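Local atomic coordinates of putative aldehyde dehydrogenase (Burkholderia cenocepacia, PDB entry 4YWE), a protein that probably oxidises aldehydes to carboxylic acids with NAD or NADP as electron acceptor, and binds calcium and magnesium ions in the crystal. Residues G75-R80 with A200-G205; E90-I95 with L191-L196; G152-W157 with D228-T233; V180-D185 with L207-G212. All blocks are in the same frame, centred on the assembly; numbering follows the deposited sequence.

Interaction 1: residues G75-R80 with A200-G205; sequences GRVLMR and AGLPAG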
loop_
_atom_site.group_PDB
_atom_site.type_symbol
_atom_site.label_atom_id
_atom_site.label_comp_id
_atom_site.label_asym_id
_atom_site.label_seq_id
_atom_site.Cartn_x
_atom_site.Cartn_y
_atom_site.Cartn_z
ATOM N N GLY A 75 11.420 17.247 -4.236
ATOM C CA GLY A 75 12.111 16.174 -4.927
ATOM C C GLY A 75 13.182 16.672 -5.876
ATOM O O GLY A 75 14.301 16.158 -5.883
ATOM N N ARG A 76 12.844 17.681 -6.674
ATOM C CA ARG A 76 13.790 18.247 -7.632
ATOM C C ARG A 76 15.001 18.842 -6.925
ATOM O O ARG A 76 16.119 18.764 -7.427
ATOM C CB ARG A 76 13.112 19.310 -8.498
ATOM C CG ARG A 76 12.059 18.757 -9.439
ATOM C CD ARG A 76 11.528 19.829 -10.380
ATOM N NE ARG A 76 10.339 19.370 -11.091
ATOM C CZ ARG A 76 9.094 19.634 -10.708
ATOM N NH1 ARG A 76 8.872 20.367 -9.627
ATOM N NH2 ARG A 76 8.070 19.169 -11.411
ATOM N N VAL A 77 14.771 19.438 -5.759
ATOM C CA VAL A 77 15.852 20.001 -4.962
ATOM C C VAL A 77 16.823 18.899 -4.553
ATOM O O VAL A 77 18.039 19.049 -4.681
ATOM C CB VAL A 77 15.310 20.740 -3.725
ATOM C CG1 VAL A 77 16.448 21.110 -2.785
ATOM C CG2 VAL A 77 14.537 21.978 -4.148
ATOM N N LEU A 78 16.276 17.787 -4.073
ATOM C CA LEU A 78 17.090 16.651 -3.664
ATOM C C LEU A 78 17.796 16.016 -4.858
ATOM O O LEU A 78 18.914 15.519 -4.732
ATOM C CB LEU A 78 16.233 15.611 -2.942
ATOM C CG LEU A 78 15.720 16.030 -1.563
ATOM C CD1 LEU A 78 14.824 14.953 -0.973
ATOM C CD2 LEU A 78 16.885 16.332 -0.633
ATOM N N MET A 79 17.143 16.039 -6.016
ATOM C CA MET A 79 17.734 15.483 -7.227
ATOM C C MET A 79 18.919 16.327 -7.685
ATOM O O MET A 79 19.958 15.791 -8.067
ATOM C CB MET A 79 16.699 15.380 -8.346
ATOM C CG MET A 79 17.211 14.642 -9.573
ATOM S SD MET A 79 17.776 12.974 -9.177
ATOM C CE MET A 79 16.214 12.105 -9.076
ATOM N N ARG A 80 18.759 17.646 -7.645
ATOM C CA ARG A 80 19.854 18.551 -7.979
ATOM C C ARG A 80 21.011 18.360 -7.008
ATOM O O ARG A 80 22.174 18.345 -7.409
ATOM C CB ARG A 80 19.387 20.009 -7.968
ATOM C CG ARG A 80 18.637 20.431 -9.221
ATOM C CD ARG A 80 18.425 21.937 -9.264
ATOM N NE ARG A 80 17.478 22.394 -8.250
ATOM C CZ ARG A 80 16.166 22.488 -8.442
ATOM N NH1 ARG A 80 15.641 22.154 -9.614
ATOM N NH2 ARG A 80 15.378 22.913 -7.465
ATOM N N ALA A 200 22.096 23.634 -4.557
ATOM C CA ALA A 200 21.040 22.859 -5.200
ATOM C C ALA A 200 19.700 23.589 -5.183
ATOM O O ALA A 200 18.802 23.267 -5.959
ATOM C CB ALA A 200 20.904 21.502 -4.529
ATOM N N GLY A 201 19.564 24.566 -4.294
ATOM C CA GLY A 201 18.354 25.365 -4.231
ATOM C C GLY A 201 17.541 25.167 -2.968
ATOM O O GLY A 201 16.403 25.626 -2.876
ATOM N N LEU A 202 18.122 24.475 -1.994
ATOM C CA LEU A 202 17.469 24.285 -0.708
ATOM C C LEU A 202 17.400 25.620 0.023
ATOM O O LEU A 202 18.431 26.251 0.256
ATOM C CB LEU A 202 18.216 23.250 0.134
ATOM C CG LEU A 202 17.527 22.780 1.416
ATOM C CD1 LEU A 202 16.281 21.972 1.091
ATOM C CD2 LEU A 202 18.486 21.969 2.271
ATOM N N PRO A 203 16.180 26.060 0.375
ATOM C CA PRO A 203 15.966 27.346 1.050
ATOM C C PRO A 203 16.721 27.445 2.372
ATOM O O PRO A 203 16.935 26.429 3.034
ATOM C CB PRO A 203 14.452 27.377 1.285
ATOM C CG PRO A 203 13.888 26.434 0.275
ATOM C CD PRO A 203 14.913 25.352 0.123
ATOM N N ALA A 204 17.122 28.657 2.739
ATOM C CA ALA A 204 17.852 28.887 3.980
ATOM C C ALA A 204 17.006 28.504 5.189
ATOM O O ALA A 204 15.841 28.887 5.290
ATOM C CB ALA A 204 18.289 30.342 4.076
ATOM N N GLY A 205 17.599 27.744 6.103
ATOM C CA GLY A 205 16.906 27.321 7.305
ATOM C C GLY A 205 16.386 25.898 7.239
ATOM O O GLY A 205 16.135 25.277 8.271
#

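Interaction 2: residues E90-I95 with L191-L196; sequences EELAAI and LRVAEL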
loop_
_atom_site.group_PDB
_atom_site.type_symbol
_atom_site.label_atom_id
_atom_site.label_comp_id
_atom_site.label_asym_id
_atom_site.label_seq_id
_atom_site.Cartn_x
_atom_site.Cartn_y
_atom_site.Cartn_z
ATOM N N GLU A 90 34.972 13.108 -5.496
ATOM C CA GLU A 90 36.403 13.135 -5.205
ATOM C C GLU A 90 36.724 14.102 -4.069
ATOM O O GLU A 90 37.526 13.796 -3.188
ATOM C CB GLU A 90 37.197 13.514 -6.457
ATOM C CG GLU A 90 37.113 12.487 -7.576
ATOM C CD GLU A 90 37.613 11.121 -7.151
ATOM O OE1 GLU A 90 36.932 10.118 -7.455
ATOM O OE2 GLU A 90 38.686 11.047 -6.517
ATOM N N GLU A 91 36.085 15.267 -4.097
ATOM C CA GLU A 91 36.275 16.287 -3.072
ATOM C C GLU A 91 35.770 15.820 -1.708
ATOM O O GLU A 91 36.457 15.971 -0.697
ATOM C CB GLU A 91 35.567 17.581 -3.482
ATOM C CG GLU A 91 35.528 18.656 -2.411
ATOM C CD GLU A 91 34.763 19.888 -2.861
ATOM O OE1 GLU A 91 34.359 19.938 -4.041
ATOM O OE2 GLU A 91 34.563 20.803 -2.034
ATOM N N LEU A 92 34.569 15.253 -1.685
ATOM C CA LEU A 92 33.970 14.784 -0.440
ATOM C C LEU A 92 34.704 13.567 0.114
ATOM O O LEU A 92 34.819 13.407 1.330
ATOM C CB LEU A 92 32.490 14.453 -0.648
ATOM C CG LEU A 92 31.562 15.643 -0.900
ATOM C CD1 LEU A 92 30.167 15.167 -1.274
ATOM C CD2 LEU A 92 31.511 16.550 0.320
ATOM N N ALA A 93 35.198 12.714 -0.778
ATOM C CA ALA A 93 35.927 11.519 -0.366
ATOM C C ALA A 93 37.247 11.884 0.305
ATOM O O ALA A 93 37.655 11.246 1.272
ATOM C CB ALA A 93 36.176 10.606 -1.558
ATOM N N ALA A 94 37.910 12.911 -0.216
ATOM C CA ALA A 94 39.175 13.368 0.349
ATOM C C ALA A 94 38.974 13.918 1.758
ATOM O O ALA A 94 39.779 13.665 2.654
ATOM C CB ALA A 94 39.808 14.421 -0.548
ATOM N N ILE A 95 37.894 14.666 1.947
ATOM C CA ILE A 95 37.580 15.255 3.244
ATOM C C ILE A 95 37.171 14.174 4.238
ATOM O O ILE A 95 37.649 14.149 5.374
ATOM C CB ILE A 95 36.478 16.319 3.114
ATOM C CG1 ILE A 95 36.979 17.507 2.291
ATOM C CG2 ILE A 95 36.021 16.787 4.487
ATOM C CD1 ILE A 95 35.927 18.568 2.048
ATOM N N LEU A 191 29.522 19.388 6.604
ATOM C CA LEU A 191 29.529 20.836 6.411
ATOM C C LEU A 191 29.593 21.207 4.930
ATOM O O LEU A 191 28.950 22.160 4.491
ATOM C CB LEU A 191 30.705 21.467 7.157
ATOM C CG LEU A 191 30.736 21.259 8.673
ATOM C CD1 LEU A 191 32.042 21.769 9.260
ATOM C CD2 LEU A 191 29.549 21.944 9.328
ATOM N N ARG A 192 30.374 20.450 4.167
ATOM C CA ARG A 192 30.523 20.698 2.737
ATOM C C ARG A 192 29.252 20.312 1.983
ATOM O O ARG A 192 28.902 20.931 0.979
ATOM C CB ARG A 192 31.725 19.929 2.182
ATOM C CG ARG A 192 32.021 20.210 0.717
ATOM C CD ARG A 192 32.294 21.688 0.487
ATOM N NE ARG A 192 32.574 21.980 -0.916
ATOM C CZ ARG A 192 31.667 22.413 -1.784
ATOM N NH1 ARG A 192 30.415 22.609 -1.395
ATOM N NH2 ARG A 192 32.011 22.654 -3.043
ATOM N N VAL A 193 28.567 19.286 2.478
ATOM C CA VAL A 193 27.325 18.822 1.870
ATOM C C VAL A 193 26.250 19.897 1.996
ATOM O O VAL A 193 25.438 20.086 1.089
ATOM C CB VAL A 193 26.860 17.496 2.505
ATOM C CG1 VAL A 193 25.489 17.094 1.981
ATOM C CG2 VAL A 193 27.879 16.400 2.236
ATOM N N ALA A 194 26.263 20.606 3.121
ATOM C CA ALA A 194 25.308 21.679 3.371
ATOM C C ALA A 194 25.438 22.784 2.327
ATOM O O ALA A 194 24.441 23.375 1.912
ATOM C CB ALA A 194 25.501 22.245 4.769
ATOM N N GLU A 195 26.671 23.062 1.911
ATOM C CA GLU A 195 26.919 24.056 0.873
ATOM C C GLU A 195 26.329 23.605 -0.455
ATOM O O GLU A 195 25.743 24.403 -1.186
ATOM C CB GLU A 195 28.418 24.318 0.713
ATOM C CG GLU A 195 29.020 25.182 1.800
ATOM C CD GLU A 195 30.440 25.606 1.484
ATOM O OE1 GLU A 195 30.972 25.167 0.443
ATOM O OE2 GLU A 195 31.022 26.378 2.274
ATOM N N LEU A 196 26.494 22.322 -0.761
ATOM C CA LEU A 196 25.945 21.746 -1.982
ATOM C C LEU A 196 24.426 21.846 -1.987
ATOM O O LEU A 196 23.817 22.081 -3.029
ATOM C CB LEU A 196 26.385 20.289 -2.132
ATOM C CG LEU A 196 27.866 20.077 -2.452
ATOM C CD1 LEU A 196 28.191 18.596 -2.583
ATOM C CD2 LEU A 196 28.242 20.824 -3.719
#

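Interaction 3: residues G152-W157 with D228-T233; sequences GHIVPW and DHISFT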
loop_
_atom_site.group_PDB
_atom_site.type_symbol
_atom_site.label_atom_id
_atom_site.label_comp_id
_atom_site.label_asym_id
_atom_site.label_seq_id
_atom_site.Cartn_x
_atom_site.Cartn_y
_atom_site.Cartn_z
ATOM N N GLY A 152 15.353 16.753 14.488
ATOM C CA GLY A 152 16.710 16.791 14.999
ATOM C C GLY A 152 17.485 15.561 14.573
ATOM O O GLY A 152 16.944 14.454 14.557
ATOM N N HIS A 153 18.753 15.748 14.228
ATOM C CA HIS A 153 19.561 14.655 13.704
ATOM C C HIS A 153 20.901 14.542 14.420
ATOM O O HIS A 153 21.725 15.455 14.362
ATOM C CB HIS A 153 19.784 14.840 12.201
ATOM C CG HIS A 153 18.518 14.955 11.412
ATOM N ND1 HIS A 153 17.962 13.889 10.736
ATOM C CD2 HIS A 153 17.696 16.008 11.192
ATOM C CE1 HIS A 153 16.854 14.282 10.134
ATOM N NE2 HIS A 153 16.670 15.563 10.393
ATOM N N ILE A 154 21.110 13.420 15.099
ATOM C CA ILE A 154 22.391 13.135 15.730
ATOM C C ILE A 154 23.174 12.177 14.842
ATOM O O ILE A 154 22.798 11.015 14.685
ATOM C CB ILE A 154 22.213 12.561 17.145
ATOM C CG1 ILE A 154 21.278 13.448 17.971
ATOM C CG2 ILE A 154 23.564 12.414 17.832
ATOM C CD1 ILE A 154 21.794 14.852 18.180
ATOM N N VAL A 155 24.258 12.672 14.258
ATOM C CA VAL A 155 25.039 11.896 13.303
ATOM C C VAL A 155 26.403 11.548 13.891
ATOM O O VAL A 155 27.107 12.423 14.391
ATOM C CB VAL A 155 25.186 12.657 11.974
ATOM C CG1 VAL A 155 25.962 11.828 10.960
ATOM C CG2 VAL A 155 23.814 13.028 11.428
ATOM N N PRO A 156 26.774 10.260 13.840
ATOM C CA PRO A 156 28.053 9.803 14.393
ATOM C C PRO A 156 29.234 9.988 13.440
ATOM O O PRO A 156 29.075 10.521 12.342
ATOM C CB PRO A 156 27.798 8.319 14.664
ATOM C CG PRO A 156 26.800 7.930 13.641
ATOM C CD PRO A 156 25.936 9.138 13.384
ATOM N N TRP A 157 30.409 9.539 13.873
ATOM C CA TRP A 157 31.660 9.808 13.170
ATOM C C TRP A 157 32.070 8.715 12.185
ATOM O O TRP A 157 32.942 8.934 11.347
ATOM C CB TRP A 157 32.788 10.016 14.188
ATOM C CG TRP A 157 32.788 8.991 15.286
ATOM C CD1 TRP A 157 32.285 9.142 16.545
ATOM C CD2 TRP A 157 33.297 7.654 15.217
ATOM N NE1 TRP A 157 32.455 7.987 17.267
ATOM C CE2 TRP A 157 33.076 7.054 16.473
ATOM C CE3 TRP A 157 33.927 6.903 14.219
ATOM C CZ2 TRP A 157 33.456 5.745 16.757
ATOM C CZ3 TRP A 157 34.300 5.601 14.500
ATOM C CH2 TRP A 157 34.065 5.037 15.759
ATOM N N ASP A 228 10.457 18.373 16.860
ATOM C CA ASP A 228 9.271 17.523 16.859
ATOM C C ASP A 228 9.599 16.037 16.733
ATOM O O ASP A 228 8.765 15.186 17.036
ATOM C CB ASP A 228 8.333 17.944 15.728
ATOM C CG ASP A 228 7.989 19.419 15.783
ATOM O OD1 ASP A 228 7.288 19.831 16.732
ATOM O OD2 ASP A 228 8.424 20.165 14.879
ATOM N N HIS A 229 10.812 15.733 16.285
ATOM C CA HIS A 229 11.244 14.349 16.106
ATOM C C HIS A 229 12.764 14.278 16.047
ATOM O O HIS A 229 13.412 15.157 15.479
ATOM C CB HIS A 229 10.633 13.749 14.836
ATOM C CG HIS A 229 11.206 12.417 14.459
ATOM N ND1 HIS A 229 10.695 11.226 14.929
ATOM C CD2 HIS A 229 12.248 12.090 13.658
ATOM C CE1 HIS A 229 11.396 10.223 14.434
ATOM N NE2 HIS A 229 12.345 10.720 13.660
ATOM N N ILE A 230 13.330 13.231 16.635
ATOM C CA ILE A 230 14.778 13.083 16.673
ATOM C C ILE A 230 15.211 11.776 16.024
ATOM O O ILE A 230 14.672 10.709 16.325
ATOM C CB ILE A 230 15.309 13.166 18.117
ATOM C CG1 ILE A 230 14.953 14.516 18.741
ATOM C CG2 ILE A 230 16.816 12.949 18.145
ATOM C CD1 ILE A 230 15.447 14.681 20.163
ATOM N N SER A 231 16.188 11.871 15.129
ATOM C CA SER A 231 16.799 10.695 14.525
ATOM C C SER A 231 18.188 10.482 15.114
ATOM O O SER A 231 19.118 11.233 14.817
ATOM C CB SER A 231 16.877 10.845 13.005
ATOM O OG SER A 231 17.565 9.754 12.421
ATOM N N PHE A 232 18.326 9.463 15.956
ATOM C CA PHE A 232 19.591 9.214 16.636
ATOM C C PHE A 232 20.314 7.985 16.096
ATOM O O PHE A 232 19.699 6.952 15.831
ATOM C CB PHE A 232 19.371 9.055 18.145
ATOM C CG PHE A 232 20.634 8.768 18.914
ATOM C CD1 PHE A 232 21.415 9.804 19.396
ATOM C CD2 PHE A 232 21.040 7.463 19.152
ATOM C CE1 PHE A 232 22.577 9.546 20.100
ATOM C CE2 PHE A 232 22.200 7.198 19.852
ATOM C CZ PHE A 232 22.969 8.240 20.332
ATOM N N THR A 233 21.629 8.111 15.952
ATOM C CA THR A 233 22.488 6.986 15.607
ATOM C C THR A 233 23.770 7.056 16.426
ATOM O O THR A 233 24.568 7.979 16.264
ATOM C CB THR A 233 22.842 6.965 14.110
ATOM O OG1 THR A 233 21.642 6.896 13.331
ATOM C CG2 THR A 233 23.719 5.766 13.792
HETATM O O HOH W 1 20.602 9.668 13.015
#

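Interaction 4: residues V180-D185 with L207-G212; sequences VKPAED and LNIVTG. With CA (calcium ion), chain K.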
loop_
_atom_site.group_PDB
_atom_site.type_symbol
_atom_site.label_atom_id
_atom_site.label_comp_id
_atom_site.label_asym_id
_atom_site.label_seq_id
_atom_site.Cartn_x
_atom_site.Cartn_y
_atom_site.Cartn_z
ATOM N N VAL A 180 20.912 19.609 12.551
ATOM C CA VAL A 180 21.872 18.512 12.604
ATOM C C VAL A 180 23.009 18.779 13.584
ATOM O O VAL A 180 23.660 19.823 13.533
ATOM C CB VAL A 180 22.442 18.224 11.203
ATOM C CG1 VAL A 180 23.409 17.050 11.250
ATOM C CG2 VAL A 180 21.316 17.962 10.213
ATOM N N LYS A 181 23.245 17.819 14.473
ATOM C CA LYS A 181 24.392 17.855 15.370
ATOM C C LYS A 181 25.319 16.690 15.037
ATOM O O LYS A 181 25.192 15.610 15.613
ATOM C CB LYS A 181 23.946 17.787 16.833
ATOM C CG LYS A 181 24.781 18.629 17.795
ATOM C CD LYS A 181 26.242 18.196 17.833
ATOM C CE LYS A 181 26.398 16.789 18.387
ATOM N NZ LYS A 181 27.832 16.385 18.469
ATOM N N PRO A 182 26.253 16.905 14.100
ATOM C CA PRO A 182 27.177 15.846 13.688
ATOM C C PRO A 182 28.257 15.581 14.736
ATOM O O PRO A 182 28.385 16.346 15.693
ATOM C CB PRO A 182 27.779 16.398 12.396
ATOM C CG PRO A 182 27.740 17.876 12.580
ATOM C CD PRO A 182 26.490 18.164 13.369
ATOM N N ALA A 183 29.020 14.508 14.551
ATOM C CA ALA A 183 29.988 14.062 15.550
ATOM C C ALA A 183 31.229 14.943 15.599
ATOM O O ALA A 183 31.733 15.381 14.567
ATOM C CB ALA A 183 30.386 12.622 15.282
ATOM N N GLU A 184 31.726 15.183 16.808
ATOM C CA GLU A 184 32.895 16.032 17.011
ATOM C C GLU A 184 34.177 15.377 16.504
ATOM O O GLU A 184 35.171 16.057 16.249
ATOM C CB GLU A 184 33.046 16.390 18.493
ATOM C CG GLU A 184 33.089 15.193 19.436
ATOM C CD GLU A 184 31.709 14.765 19.912
ATOM O OE1 GLU A 184 30.777 14.707 19.082
ATOM O OE2 GLU A 184 31.556 14.488 21.121
ATOM N N ASP A 185 34.151 14.057 16.355
ATOM C CA ASP A 185 35.330 13.323 15.910
ATOM C C ASP A 185 35.452 13.306 14.388
ATOM O O ASP A 185 36.537 13.088 13.855
ATOM C CB ASP A 185 35.304 11.896 16.460
ATOM C CG ASP A 185 35.663 11.836 17.934
ATOM O OD1 ASP A 185 36.753 12.324 18.298
ATOM O OD2 ASP A 185 34.853 11.313 18.727
ATOM N N LEU A 207 18.001 23.331 6.216
ATOM C CA LEU A 207 19.070 22.500 6.751
ATOM C C LEU A 207 19.989 23.342 7.627
ATOM O O LEU A 207 20.519 24.363 7.185
ATOM C CB LEU A 207 19.866 21.841 5.624
ATOM C CG LEU A 207 21.062 20.988 6.053
ATOM C CD1 LEU A 207 20.617 19.851 6.962
ATOM C CD2 LEU A 207 21.802 20.450 4.836
ATOM N N ASN A 208 20.167 22.914 8.873
ATOM C CA ASN A 208 21.016 23.628 9.818
ATOM C C ASN A 208 22.016 22.674 10.460
ATOM O O ASN A 208 21.651 21.586 10.903
ATOM C CB ASN A 208 20.174 24.311 10.899
ATOM C CG ASN A 208 19.127 25.240 10.320
ATOM O OD1 ASN A 208 19.409 26.398 10.013
ATOM N ND2 ASN A 208 17.907 24.736 10.168
ATOM N N ILE A 209 23.278 23.088 10.504
ATOM C CA ILE A 209 24.329 22.258 11.077
ATOM C C ILE A 209 24.950 22.952 12.281
ATOM O O ILE A 209 25.417 24.086 12.180
ATOM C CB ILE A 209 25.413 21.925 10.035
ATOM C CG1 ILE A 209 24.786 21.579 8.682
ATOM C CG2 ILE A 209 26.294 20.791 10.536
ATOM C CD1 ILE A 209 23.990 20.296 8.681
ATOM N N VAL A 210 24.949 22.271 13.422
ATOM C CA VAL A 210 25.605 22.790 14.617
ATOM C C VAL A 210 26.631 21.781 15.118
ATOM O O VAL A 210 26.274 20.751 15.688
ATOM C CB VAL A 210 24.586 23.126 15.722
ATOM C CG1 VAL A 210 25.305 23.603 16.979
ATOM C CG2 VAL A 210 23.603 24.178 15.237
ATOM N N THR A 211 27.906 22.080 14.894
ATOM C CA THR A 211 28.983 21.222 15.373
ATOM C C THR A 211 29.167 21.409 16.873
ATOM O O THR A 211 28.707 22.397 17.437
ATOM C CB THR A 211 30.312 21.517 14.655
ATOM O OG1 THR A 211 30.662 22.896 14.838
ATOM C CG2 THR A 211 30.190 21.223 13.169
ATOM N N GLY A 212 29.836 20.459 17.516
ATOM C CA GLY A 212 30.083 20.546 18.943
ATOM C C GLY A 212 30.087 19.208 19.653
ATOM O O GLY A 212 29.873 18.163 19.037
HETATM CA CA CA K . 38.809 13.501 12.714
HETATM O O HOH W 2 39.539 11.645 14.099
HETATM O O HOH W 3 38.631 14.890 14.839
#

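Interaction 1: residues G75-R80 with A200-G205
R80 and A200, whose CA atoms lie 5.3 Å apart, bring the flank of helix 71-87 against the place where helix 188-200 gives way to the loop 201-206. That second helix closes with a Schellman motif: G201 takes a positive phi (113°) while two bonds run back into the last turn. This phi is one that a residue without a side chain takes without strain.

R80 carries the polar half of the contact. Its chain bends at chi3 (-69°), which brings NE round to A200 O, and the bond between R80 NE and A200 O is short and nearly straight, 2.8 Å with 167° at the hydrogen. The oxygen lies in the guanidinium plane and is approached nearly along the C=O axis, whereas R76 O sits 3.8 Å above one face of the same guanidinium, over its centre. The methyl of A200 rests on the helix backbone, its CB 3.8 Å from V77 O, and meets R80 CB as well.

V77 supplies the apolar half. Its CG1, anti to the backbone N, reaches past G201 to L202, where it lies 3.8 Å from the backbone N of L202 and 4.0 Å from the side-chain CD1 of L202. W66 of helix 65-68 packs on L202 and P203, and R76 is salt-bridged to E119 of a second subunit.

A helix C terminus presents carbonyls without the usual amide partners; here a cationic side chain takes one of them, a pairing that would also suit the partial negative charge expected at such an end.

Interaction 2: residues E90-I95 with L191-L196
An antiparallel helix pair is tied here by a salt bridge at its margin and leucine packing deeper in: E91, L92 and I95 of helix 89-100 meet R192, V193 and L196 of helix 188-200. The axes of the two segments pass 11.0 Å apart, at 159° between their N-to-C directions.

E91, extended beyond CG, crosses R192 at about a right angle. R192 NE donates to E91 OE2 at 2.6 Å and 145°, while R192 NH2 adds a weak bond to the same oxygen. The carboxylate and guanidinium planes are 58° apart, and OE2 is met from above the carboxylate plane, so this is not a coplanar bidentate pair: a single carboxylate oxygen receives both nitrogens. With CG anti to the backbone N and a bend at chi2, the R192 guanidinium lies between E91 and E195, and R192 NH1 is 3.2 Å from E195 OE1, a contact of charges without a directed N-H.

Beneath this network L92 CD2 touches R192 CG at 3.7 Å and V193 CG2 at 4.1 Å, and L92 CD1 meets L196 CD1 tip to tip at 4.2 Å.

Helix 71-87 packs on L92 and L196 through V85, helix 160-174 reaches L92 and V193 through M161 and F164, and strand 207-209 backs A194.

Interaction 3: residues G152-W157 with D228-T233
H229 and G152 open a parallel strand pairing within the central sheet, a worked case of how such a sheet keeps its register. G152 N donates to H229 O at 2.7 Å; H229 itself stacks on H148. I230 follows, its CA-H pointing at G152 O, and S231 N donates to that same oxygen at 2.8 Å.

S231 O then accepts from I154 N at 3.0 Å, while the S231 side chain turns to the face that carries H153, with CB 3.9 Å from H153 ND1. The polar ends on this face are held by other partners: S167 bonds both, and E467 also binds S231 OG.

F232 turns to the face shared with I154. With CG anti to the backbone N (chi1 179°) the ring lies beside the isoleucine and passes it obliquely, F232 CD1 3.6 Å from I154 CB.

T233 ends the strand with a weak bond from its N to I154 O and lays CG2 against P156 CG at 3.8 Å. R166 bonds T233 OG1, and a water joins I154 O, S231 OG and T233 OG1.

I154, I230 and F232 thus give an apolar patch on one face, H153 and S231 a hydrogen-bonded one on the other; T233 also lies close to E256 of the adjoining strand, a predicted active-site residue.

Interaction 4: residues V180-D185 with L207-G212
V180 and I209 lie side by side, their side chains pointing the same way from neighbouring parallel strands. CG1 of I209, anti to the carbonyl carbon, and a bend at chi2 together bring I209 CD1 to 3.6 Å from V180 CB, and V180 CG2 meets L207 CD1 obliquely. P182 crosses I209 at about a right angle, its ring CG 3.8 Å from I209 CG2.

K181 works differently. Bent at chi2 and chi3, it runs its methylenes along V210 O (CD 3.3 Å) and ends with NZ donating to G212 O and to P182 O, 2.8 Å each, from above both carbonyl planes. E184 OE1, 3.4 Å from K181 NZ, adds a salt bridge, so the buried ammonium is held by two hydrogen bonds and a salt bridge.

The strands are joined by V180 N to N208 O (2.7 Å) and a straight V210 N to V180 O bond. Beyond them D185 O binds the calcium ion at 2.6 Å, with two waters, D99 and V32.

Helix 188-200 is the connecting helix of the beta-alpha-beta unit 177-182, 188-200, 207-209 and packs on L207 and I209 from one side of the sheet; V210 meets helix 48-63, and V180 and L207 face helix 160-174.

Followed from the N terminus, helix 71-87 comes first and helix 89-100 directly after it, and each awaits a partner more than ninety residues on. Strand 139-155 then begins the pairing of interaction 3, and strand 177-182 that of interaction 4. Helix 188-200 closes interaction 2 and its C-terminal loop interaction 1, so 2 nests within 1. Strand 207-209 closes interaction 4, which nests within interaction 3, completed last by strand 229-233. Interactions 1 and 2 each cross interactions 3 and 4 along the chain. In space L191, A194 and L202 pack on strand 207-209, tying helices to sheet, while H153 O and K181 N, probably hydrogen-bonded, join interactions 3 and 4 within the sheet.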